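ESAT-6-like protein EsxG (Mycobacterium smegmatis, PDB 3Q4H) is a secreted helical protein of the WXG100 family that probably pairs with an ESAT-6-like partner and probably leaves the cell by type VII secretion. Local coordinates at residues Ala7-Leu12 and Ser83-Asp88; Ala21-Met26 and Ile72-Ile77; Ser28-Ala33 and Lys65-Leu70; Ala36-Gln41 and Ala54-Phe59. One frame throughout, in Å; residues are numbered along the deposited sequence.

Interaction 1 (Ala7-Leu12 and Ser83-Asp88); sequences AHIPQL and SYVAQD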
# COMPACT_ATOMS: atom_id res chain seq x y z
N ALA A 7 -21.78 8.87 2.25
CA ALA A 7 -21.24 7.83 1.36
C ALA A 7 -19.96 8.32 0.69
O ALA A 7 -19.22 7.52 0.09
CB ALA A 7 -22.27 7.42 0.32
N HIS A 8 -19.71 9.62 0.77
CA HIS A 8 -18.45 10.26 0.36
C HIS A 8 -17.25 9.77 1.20
O HIS A 8 -16.11 9.79 0.73
CB HIS A 8 -18.63 11.79 0.44
CG HIS A 8 -17.35 12.58 0.47
ND1 HIS A 8 -16.78 13.13 -0.66
CD2 HIS A 8 -16.58 12.98 1.51
CE1 HIS A 8 -15.69 13.80 -0.32
NE2 HIS A 8 -15.54 13.72 0.99
N ILE A 9 -17.51 9.32 2.43
CA ILE A 9 -16.43 8.93 3.35
C ILE A 9 -15.72 7.62 2.93
O ILE A 9 -14.49 7.60 2.82
CB ILE A 9 -16.94 8.84 4.83
CG1 ILE A 9 -17.29 10.24 5.36
CG2 ILE A 9 -15.92 8.18 5.73
CD1 ILE A 9 -16.08 11.16 5.53
N PRO A 10 -16.48 6.54 2.68
CA PRO A 10 -15.88 5.34 2.12
C PRO A 10 -15.10 5.57 0.82
O PRO A 10 -14.08 4.91 0.60
CB PRO A 10 -17.09 4.45 1.84
CG PRO A 10 -18.05 4.83 2.86
CD PRO A 10 -17.86 6.28 3.14
N GLN A 11 -15.57 6.48 -0.03
CA GLN A 11 -14.86 6.79 -1.27
C GLN A 11 -13.52 7.44 -0.97
O GLN A 11 -12.51 7.08 -1.57
CB GLN A 11 -15.71 7.69 -2.16
CG GLN A 11 -16.94 6.98 -2.69
CD GLN A 11 -17.79 7.84 -3.61
OE1 GLN A 11 -19.02 7.80 -3.56
NE2 GLN A 11 -17.14 8.63 -4.47
N LEU A 12 -13.51 8.38 -0.03
CA LEU A 12 -12.29 9.06 0.38
C LEU A 12 -11.28 8.09 0.97
O LEU A 12 -10.13 8.05 0.53
CB LEU A 12 -12.62 10.14 1.41
CG LEU A 12 -11.47 11.03 1.91
CD1 LEU A 12 -10.77 11.77 0.76
CD2 LEU A 12 -11.99 12.02 2.96
N SER A 83 -6.53 5.83 7.37
CA SER A 83 -6.70 5.27 8.70
C SER A 83 -7.44 6.23 9.63
O SER A 83 -8.43 5.84 10.27
CB SER A 83 -5.36 4.90 9.32
OG SER A 83 -5.56 4.26 10.57
N TYR A 84 -6.96 7.48 9.70
CA TYR A 84 -7.57 8.51 10.55
C TYR A 84 -9.04 8.76 10.21
O TYR A 84 -9.88 8.86 11.10
CB TYR A 84 -6.79 9.83 10.47
CG TYR A 84 -7.34 10.93 11.37
CD1 TYR A 84 -6.77 11.21 12.61
CD2 TYR A 84 -8.46 11.68 10.98
CE1 TYR A 84 -7.29 12.21 13.44
CE2 TYR A 84 -8.99 12.68 11.80
CZ TYR A 84 -8.40 12.95 13.03
OH TYR A 84 -8.91 13.94 13.84
N VAL A 85 -9.35 8.85 8.92
CA VAL A 85 -10.74 9.02 8.49
C VAL A 85 -11.60 7.83 8.87
O VAL A 85 -12.75 8.01 9.28
CB VAL A 85 -10.86 9.22 6.96
CG1 VAL A 85 -12.34 9.21 6.55
CG2 VAL A 85 -10.17 10.50 6.53
N ALA A 86 -11.05 6.63 8.73
CA ALA A 86 -11.75 5.39 9.08
C ALA A 86 -12.02 5.32 10.58
O ALA A 86 -13.15 5.06 11.01
CB ALA A 86 -10.94 4.17 8.64
N GLN A 87 -10.98 5.54 11.38
CA GLN A 87 -11.11 5.49 12.83
C GLN A 87 -11.97 6.64 13.37
O GLN A 87 -12.78 6.43 14.27
CB GLN A 87 -9.72 5.45 13.49
CG GLN A 87 -8.96 4.16 13.15
CD GLN A 87 -7.55 4.11 13.72
OE1 GLN A 87 -7.36 3.94 14.93
NE2 GLN A 87 -6.55 4.21 12.84
N ASP A 88 -11.81 7.84 12.79
CA ASP A 88 -12.63 9.01 13.14
C ASP A 88 -14.10 8.80 12.80
O ASP A 88 -14.98 9.24 13.54
CB ASP A 88 -12.12 10.27 12.42
CG ASP A 88 -12.90 11.52 12.82
OD1 ASP A 88 -12.49 12.19 13.79
OD2 ASP A 88 -13.91 11.84 12.15
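V85 meets I9 and L12 with a different methyl group for each. The CB of V85 points toward helix 8-38, and its two branches spread over the ridge that I9 and L12 form, one turn apart. CG1 of V85 lies 3.8 Å from CG2 of I9. CG2 of V85 faces CD2 of L12 at a looser 4.3 Å. The valine torsion explains the split: CG1 is anti to the backbone N (chi1 173°), which leaves CG2 beside that nitrogen and turned to L12.

I9 offers its short branch, CG2, rather than its longer CG1 arm. Its CB points along the flank of the contact, and the two side chains meet at a slant. L12 points more directly at the other helix and reaches it through one terminal methyl. The nearest CA pair of the two segments is I9 and V85, 7.7 Å apart.

The two helices run antiparallel here: helix 79-94 lies back along the start of helix 8-38. V85 also touches I13 and E16, and A86 touches I13. L12 packs in addition on an apolar side chain of another protein chain. Polar groups work on a different side of helix 79-94, where S83 and Q87 bond to D71 of the second subunit, a further copy of this protein.

No hydrogen bond or ion pair links the two segments. The three touching residues keep some exposure, and only methyl groups meet. The contact therefore rests on van der Waals and hydrophobic effects alone, with little directional constraint on the pairing.

Interaction 2 (Ala21-Met26 and Ile72-Ile77); sequences AKAALM and IAQLNI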
# COMPACT_ATOMS: atom_id res chain seq x y z
N ALA A 21 -1.13 2.53 -1.03
CA ALA A 21 -0.58 1.32 -1.61
C ALA A 21 0.49 1.65 -2.64
O ALA A 21 1.59 1.10 -2.59
CB ALA A 21 -1.68 0.49 -2.23
N LYS A 22 0.18 2.56 -3.57
CA LYS A 22 1.13 2.93 -4.62
C LYS A 22 2.38 3.58 -4.04
O LYS A 22 3.47 3.40 -4.56
CB LYS A 22 0.50 3.88 -5.64
CG LYS A 22 -0.63 3.28 -6.45
CD LYS A 22 -1.19 4.29 -7.44
CE LYS A 22 -2.26 3.69 -8.33
NZ LYS A 22 -2.60 4.66 -9.40
N ALA A 23 2.22 4.33 -2.96
CA ALA A 23 3.37 4.88 -2.27
C ALA A 23 4.26 3.73 -1.83
O ALA A 23 5.46 3.71 -2.11
CB ALA A 23 2.94 5.74 -1.10
N ALA A 24 3.67 2.74 -1.17
CA ALA A 24 4.45 1.59 -0.70
C ALA A 24 5.07 0.86 -1.88
O ALA A 24 6.20 0.40 -1.79
CB ALA A 24 3.60 0.66 0.11
N LEU A 25 4.36 0.79 -3.00
CA LEU A 25 4.86 0.07 -4.16
C LEU A 25 6.02 0.78 -4.85
O LEU A 25 6.91 0.13 -5.41
CB LEU A 25 3.71 -0.23 -5.14
CG LEU A 25 2.74 -1.32 -4.67
CD1 LEU A 25 1.66 -1.59 -5.71
CD2 LEU A 25 3.48 -2.61 -4.34
N MSE A 26 6.04 2.11 -4.79
CA MSE A 26 7.21 2.88 -5.20
C MSE A 26 8.43 2.50 -4.33
O MSE A 26 9.47 2.11 -4.86
CB MSE A 26 6.94 4.37 -5.12
CG MSE A 26 8.15 5.26 -5.45
SE MSE A 26 8.84 5.10 -7.30
CE MSE A 26 7.35 5.89 -8.25
N ILE A 72 5.41 12.26 3.67
CA ILE A 72 4.54 13.42 3.77
C ILE A 72 3.21 13.13 3.06
O ILE A 72 2.14 13.40 3.59
CB ILE A 72 5.22 14.70 3.21
CG1 ILE A 72 6.47 15.02 4.03
CG2 ILE A 72 4.26 15.88 3.23
CD1 ILE A 72 7.49 15.87 3.28
N ALA A 73 3.28 12.55 1.86
CA ALA A 73 2.07 12.23 1.14
C ALA A 73 1.16 11.33 1.98
O ALA A 73 -0.05 11.56 2.06
CB ALA A 73 2.40 11.55 -0.17
N GLN A 74 1.76 10.33 2.62
CA GLN A 74 1.01 9.35 3.40
C GLN A 74 0.17 10.00 4.50
O GLN A 74 -1.01 9.66 4.67
CB GLN A 74 1.95 8.31 4.02
CG GLN A 74 2.62 7.34 3.02
CD GLN A 74 1.66 6.32 2.42
OE1 GLN A 74 0.50 6.61 2.17
NE2 GLN A 74 2.15 5.11 2.18
N LEU A 75 0.78 10.92 5.24
CA LEU A 75 0.07 11.60 6.33
C LEU A 75 -1.09 12.49 5.83
O LEU A 75 -2.10 12.65 6.52
CB LEU A 75 1.04 12.42 7.17
CG LEU A 75 2.07 11.63 8.00
CD1 LEU A 75 3.18 12.57 8.55
CD2 LEU A 75 1.40 10.86 9.15
N ASN A 76 -0.94 13.05 4.63
CA ASN A 76 -1.92 13.98 4.07
C ASN A 76 -3.03 13.33 3.26
O ASN A 76 -4.19 13.70 3.40
CB ASN A 76 -1.21 15.02 3.20
CG ASN A 76 -0.64 16.17 4.01
OD1 ASN A 76 -1.36 16.81 4.78
ND2 ASN A 76 0.65 16.43 3.85
N ILE A 77 -2.68 12.37 2.40
CA ILE A 77 -3.65 11.78 1.46
C ILE A 77 -3.46 10.27 1.24
O ILE A 77 -3.94 9.72 0.26
CB ILE A 77 -3.59 12.48 0.07
CG1 ILE A 77 -2.19 12.36 -0.54
CG2 ILE A 77 -3.98 13.95 0.17
CD1 ILE A 77 -2.12 12.75 -2.01
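The long antiparallel helical hairpin of the WXG100 family passes through this contact, close to the point where helix 47-77 gives way to helix 79-94. A23 and Q74 carry it. Their CA atoms, 7.6 Å apart, are the nearest pair of the two segments.

The CB of A23 points toward the opposite helix and sits against the flat face of the Q74 amide. It lies almost directly beneath the nitrogen, at 3.4 Å from NE2 of Q74. The amide carbon, CD of Q74, is 3.8 Å from the same methyl, and OE1 is farther off. The glutamine leaves its helix at an angle, then bends at its second torsion (chi2 -72°), which carries the amide across to A23.

The amide's polar bonds go beyond the two segments. NE2 donates to the backbone O of G20, one turn before A24 on helix 8-38. OE1 accepts from the backbone N of D79, where helix 79-94 begins. A weak further bond runs from NE2 to D79 OD2 of the second subunit. These bonds fix the rotation of a buried amide and satisfy both of its ends.

Nearby, A73 and I77 pack on F19. Directed away from segment 72-77, the end of K22 makes salt bridges to acidic side chains of another protein chain.

The small alanine under a buried glutamine is consistent with the close CA approach here. Q74 joins all three helices of the chain at the break in the second arm. The setting is that of the helix-turn-helix hairpin found in WXG100 proteins.

Interaction 3 (Ser28-Ala33 and Lys65-Leu70); sequences STIAQA and KVNALL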
# COMPACT_ATOMS: atom_id res chain seq x y z
N SER A 28 8.98 -0.07 -2.83
CA SER A 28 9.31 -1.44 -3.21
C SER A 28 10.09 -1.50 -4.53
O SER A 28 11.06 -2.23 -4.66
CB SER A 28 8.03 -2.27 -3.32
OG SER A 28 8.33 -3.64 -3.52
N THR A 29 9.63 -0.72 -5.51
CA THR A 29 10.30 -0.61 -6.80
C THR A 29 11.70 -0.04 -6.67
O THR A 29 12.62 -0.54 -7.31
CB THR A 29 9.51 0.28 -7.73
OG1 THR A 29 8.20 -0.29 -7.90
CG2 THR A 29 10.20 0.42 -9.09
N ILE A 30 11.86 1.01 -5.87
CA ILE A 30 13.17 1.58 -5.58
C ILE A 30 14.11 0.52 -5.00
O ILE A 30 15.27 0.44 -5.40
CB ILE A 30 13.07 2.77 -4.57
CG1 ILE A 30 12.45 3.99 -5.25
CG2 ILE A 30 14.45 3.17 -4.04
CD1 ILE A 30 12.17 5.13 -4.32
N ALA A 31 13.59 -0.30 -4.08
CA ALA A 31 14.37 -1.35 -3.41
C ALA A 31 14.78 -2.48 -4.36
O ALA A 31 15.92 -2.96 -4.32
CB ALA A 31 13.59 -1.91 -2.25
N GLN A 32 13.85 -2.90 -5.21
CA GLN A 32 14.17 -3.89 -6.25
C GLN A 32 15.15 -3.34 -7.29
O GLN A 32 15.94 -4.09 -7.85
CB GLN A 32 12.89 -4.37 -6.94
CG GLN A 32 11.97 -5.18 -6.05
CD GLN A 32 10.85 -5.84 -6.83
OE1 GLN A 32 9.66 -5.54 -6.60
NE2 GLN A 32 11.20 -6.72 -7.75
N ALA A 33 15.09 -2.05 -7.57
CA ALA A 33 16.02 -1.44 -8.52
C ALA A 33 17.42 -1.41 -7.93
O ALA A 33 18.41 -1.57 -8.64
CB ALA A 33 15.56 -0.05 -8.89
N LYS A 65 15.30 10.95 -0.09
CA LYS A 65 14.47 12.15 -0.22
C LYS A 65 13.07 11.78 -0.71
O LYS A 65 12.07 12.32 -0.21
CB LYS A 65 15.13 13.17 -1.15
N VAL A 66 12.99 10.86 -1.66
CA VAL A 66 11.72 10.39 -2.20
C VAL A 66 10.93 9.63 -1.14
O VAL A 66 9.70 9.75 -1.05
CB VAL A 66 11.92 9.49 -3.43
CG1 VAL A 66 10.67 8.71 -3.73
CG2 VAL A 66 12.33 10.33 -4.62
N ASN A 67 11.63 8.85 -0.33
CA ASN A 67 10.99 8.22 0.81
C ASN A 67 10.49 9.26 1.80
O ASN A 67 9.37 9.16 2.28
CB ASN A 67 11.92 7.20 1.48
CG ASN A 67 11.84 5.85 0.81
OD1 ASN A 67 10.87 5.12 1.00
ND2 ASN A 67 12.84 5.52 0.01
N ALA A 68 11.30 10.28 2.07
CA ALA A 68 10.88 11.37 2.95
C ALA A 68 9.65 12.07 2.37
O ALA A 68 8.75 12.46 3.12
CB ALA A 68 12.02 12.36 3.18
N LEU A 69 9.61 12.21 1.05
CA LEU A 69 8.47 12.87 0.40
C LEU A 69 7.20 12.02 0.44
O LEU A 69 6.10 12.54 0.64
CB LEU A 69 8.83 13.27 -1.04
CG LEU A 69 9.57 14.61 -1.19
CD1 LEU A 69 10.10 14.80 -2.61
CD2 LEU A 69 8.67 15.76 -0.82
N LEU A 70 7.34 10.71 0.23
CA LEU A 70 6.21 9.79 0.35
C LEU A 70 5.68 9.80 1.78
O LEU A 70 4.46 9.76 1.99
CB LEU A 70 6.61 8.38 -0.06
CG LEU A 70 6.93 8.13 -1.54
CD1 LEU A 70 7.52 6.72 -1.77
CD2 LEU A 70 5.69 8.35 -2.40
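I30 reaches V66 and N67 through the end of its side chain. CD1 of I30 lies 3.9 Å from CG1 of V66 and 4.4 Å from ND2 of N67. This is the middle of the antiparallel hairpin, where helix 8-38 lies along helix 47-77. The gap is wide, with the CA atoms of I30 and N67 9.5 Å apart. An extended isoleucine spans it: the CG1 arm runs out nearly straight to CD1 (chi2 173°), while CG2 stays near its own helix.

V66 answers with CG1, the methyl that its first torsion (chi1 164°) swings far from its own backbone N. The side chains of I30 and V66 meet at a slant. The end of I30 approaches N67 from one side of the amide plane, nearer its nitrogen than its oxygen. That approach is a loose van der Waals contact, not a polar bond.

The next shell sets these groups in place. I30 also packs on F59 and S63 of the second helix. L70, one turn beyond V66, packs on A23, M26 and R27 of the first. V66 and L70 both touch aromatic side chains of another protein chain, consistent with the four-helix bundle that two such hairpins form in this family. The second subunit lies against other parts of both helices: S28 bonds to N18 of that subunit, and N67 packs on its S83.

The buried amide of N67 is satisfied at both ends outside the two segments. Its ND2 donates to the backbone O of S63, one turn back on the same helix, and its OD1 accepts a hydrogen bond from NH1 of R27.

Interaction 4 (Ala36-Gln41 and Ala54-Phe59); sequences AAMSSQ and AAHARF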
# COMPACT_ATOMS: atom_id res chain seq x y z
N ALA A 36 19.09 -4.91 -8.12
CA ALA A 36 19.57 -5.10 -9.48
C ALA A 36 20.82 -4.27 -9.77
O ALA A 36 21.66 -4.69 -10.54
CB ALA A 36 18.47 -4.75 -10.47
N ALA A 37 20.93 -3.10 -9.14
CA ALA A 37 22.12 -2.26 -9.26
C ALA A 37 23.35 -2.84 -8.54
O ALA A 37 24.43 -2.93 -9.13
CB ALA A 37 21.82 -0.87 -8.73
N MSE A 38 23.18 -3.23 -7.28
CA MSE A 38 24.26 -3.87 -6.51
C MSE A 38 24.83 -5.10 -7.23
O MSE A 38 26.05 -5.27 -7.30
CB MSE A 38 23.76 -4.31 -5.12
CG MSE A 38 23.64 -3.20 -4.08
SE MSE A 38 22.85 -3.87 -2.38
CE MSE A 38 24.45 -4.74 -1.64
N SER A 39 23.95 -5.94 -7.78
CA SER A 39 24.39 -7.16 -8.44
C SER A 39 25.04 -6.94 -9.81
O SER A 39 25.43 -7.90 -10.47
CB SER A 39 23.22 -8.14 -8.59
OG SER A 39 22.22 -7.60 -9.43
N SER A 40 25.17 -5.68 -10.24
CA SER A 40 25.84 -5.37 -11.51
C SER A 40 27.01 -4.37 -11.38
O SER A 40 27.47 -3.82 -12.38
CB SER A 40 24.81 -4.84 -12.53
OG SER A 40 24.67 -3.44 -12.45
N GLN A 41 27.49 -4.15 -10.15
CA GLN A 41 28.72 -3.38 -9.95
C GLN A 41 29.91 -4.26 -10.27
O GLN A 41 30.75 -3.89 -11.09
CB GLN A 41 28.84 -2.83 -8.52
CG GLN A 41 30.29 -2.72 -7.94
CD GLN A 41 31.24 -1.77 -8.71
OE1 GLN A 41 31.04 -1.47 -9.89
NE2 GLN A 41 32.28 -1.31 -8.02
N ALA A 54 29.63 6.42 -7.88
CA ALA A 54 29.15 7.80 -7.74
C ALA A 54 27.67 7.90 -8.08
O ALA A 54 26.90 8.54 -7.36
CB ALA A 54 29.95 8.75 -8.61
N ALA A 55 27.29 7.25 -9.18
CA ALA A 55 25.90 7.16 -9.60
C ALA A 55 25.06 6.38 -8.60
O ALA A 55 23.86 6.62 -8.47
CB ALA A 55 25.81 6.48 -10.96
N HIS A 56 25.68 5.43 -7.91
CA HIS A 56 24.97 4.66 -6.91
C HIS A 56 24.72 5.49 -5.65
O HIS A 56 23.59 5.56 -5.17
CB HIS A 56 25.73 3.38 -6.58
CG HIS A 56 24.94 2.41 -5.76
ND1 HIS A 56 25.37 1.94 -4.54
CD2 HIS A 56 23.72 1.85 -5.98
CE1 HIS A 56 24.45 1.13 -4.04
NE2 HIS A 56 23.45 1.05 -4.89
N ALA A 57 25.77 6.13 -5.13
CA ALA A 57 25.67 6.97 -3.92
C ALA A 57 24.64 8.10 -4.08
O ALA A 57 23.98 8.49 -3.12
CB ALA A 57 27.02 7.56 -3.57
N ARG A 58 24.53 8.60 -5.30
CA ARG A 58 23.54 9.60 -5.66
C ARG A 58 22.13 9.00 -5.63
O ARG A 58 21.19 9.58 -5.06
CB ARG A 58 23.87 10.12 -7.06
CG ARG A 58 22.83 11.03 -7.68
CD ARG A 58 22.57 12.23 -6.80
NE ARG A 58 21.66 13.16 -7.44
CZ ARG A 58 21.15 14.24 -6.86
NH1 ARG A 58 21.47 14.55 -5.61
NH2 ARG A 58 20.32 15.02 -7.55
N PHE A 59 21.98 7.82 -6.23
CA PHE A 59 20.69 7.15 -6.25
C PHE A 59 20.21 6.82 -4.83
O PHE A 59 19.04 7.04 -4.50
CB PHE A 59 20.80 5.88 -7.07
CG PHE A 59 19.55 5.06 -7.07
CD1 PHE A 59 18.48 5.40 -7.88
CD2 PHE A 59 19.45 3.93 -6.27
CE1 PHE A 59 17.33 4.64 -7.88
CE2 PHE A 59 18.30 3.17 -6.27
CZ PHE A 59 17.24 3.53 -7.07
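H56 brings its imidazole up to A37 and M38 at the end of helix 8-38. CD2 of H56 is 4.3 Å from CB of A37. NE2 of H56 is equally far from CG of M38, a selenomethionine. The CB of H56 points toward the first helix; with chi1 at -169°, CG is turned opposite the backbone N and the imidazole projects into the gap. A37 meets it with a methyl aimed across, while M38 comes in from the flank with its CG. The CA atoms of A37 and H56 are 7.8 Å apart.

Helix 8-38 stops here. The backbone N of S40 bonds to the O of A37 at 3.1 Å, turning the chain toward the connection. S40 and Q41 then pack on F52 of the second arm. F59, one turn past H56, lies against I30 and E34 and meets an aromatic ring of another protein chain.

No hydrogen bond crosses between the segments. The imidazole has a weak bond from NE2 to OE2 of E34, one turn back from A37 and M38. H56 thus combines apolar contacts with a polar tie to the same helix, and the nearby carboxylate may favour its protonated form.

In the fold
The four contacts lie in a row along one elongated hairpin. All use helix 8-38. Interactions 2, 3 and 4 pair it with helix 47-77, and interaction 1 pairs it with helix 79-94, which continues the second arm. They are nested along the chain: interaction 4 lies nearest the turn, enclosed in turn by 3, 2 and 1. Successive centres, from 1 to 4, are about 16, 10 and 14 Å apart, and the centres of the end contacts are about 41 Å apart on opposite sides of the chain's centre. Interaction 3 touches both 2 and 4, so those three are continuous. The hairpin is thus held at several levels while its flanks meet a second subunit and another protein.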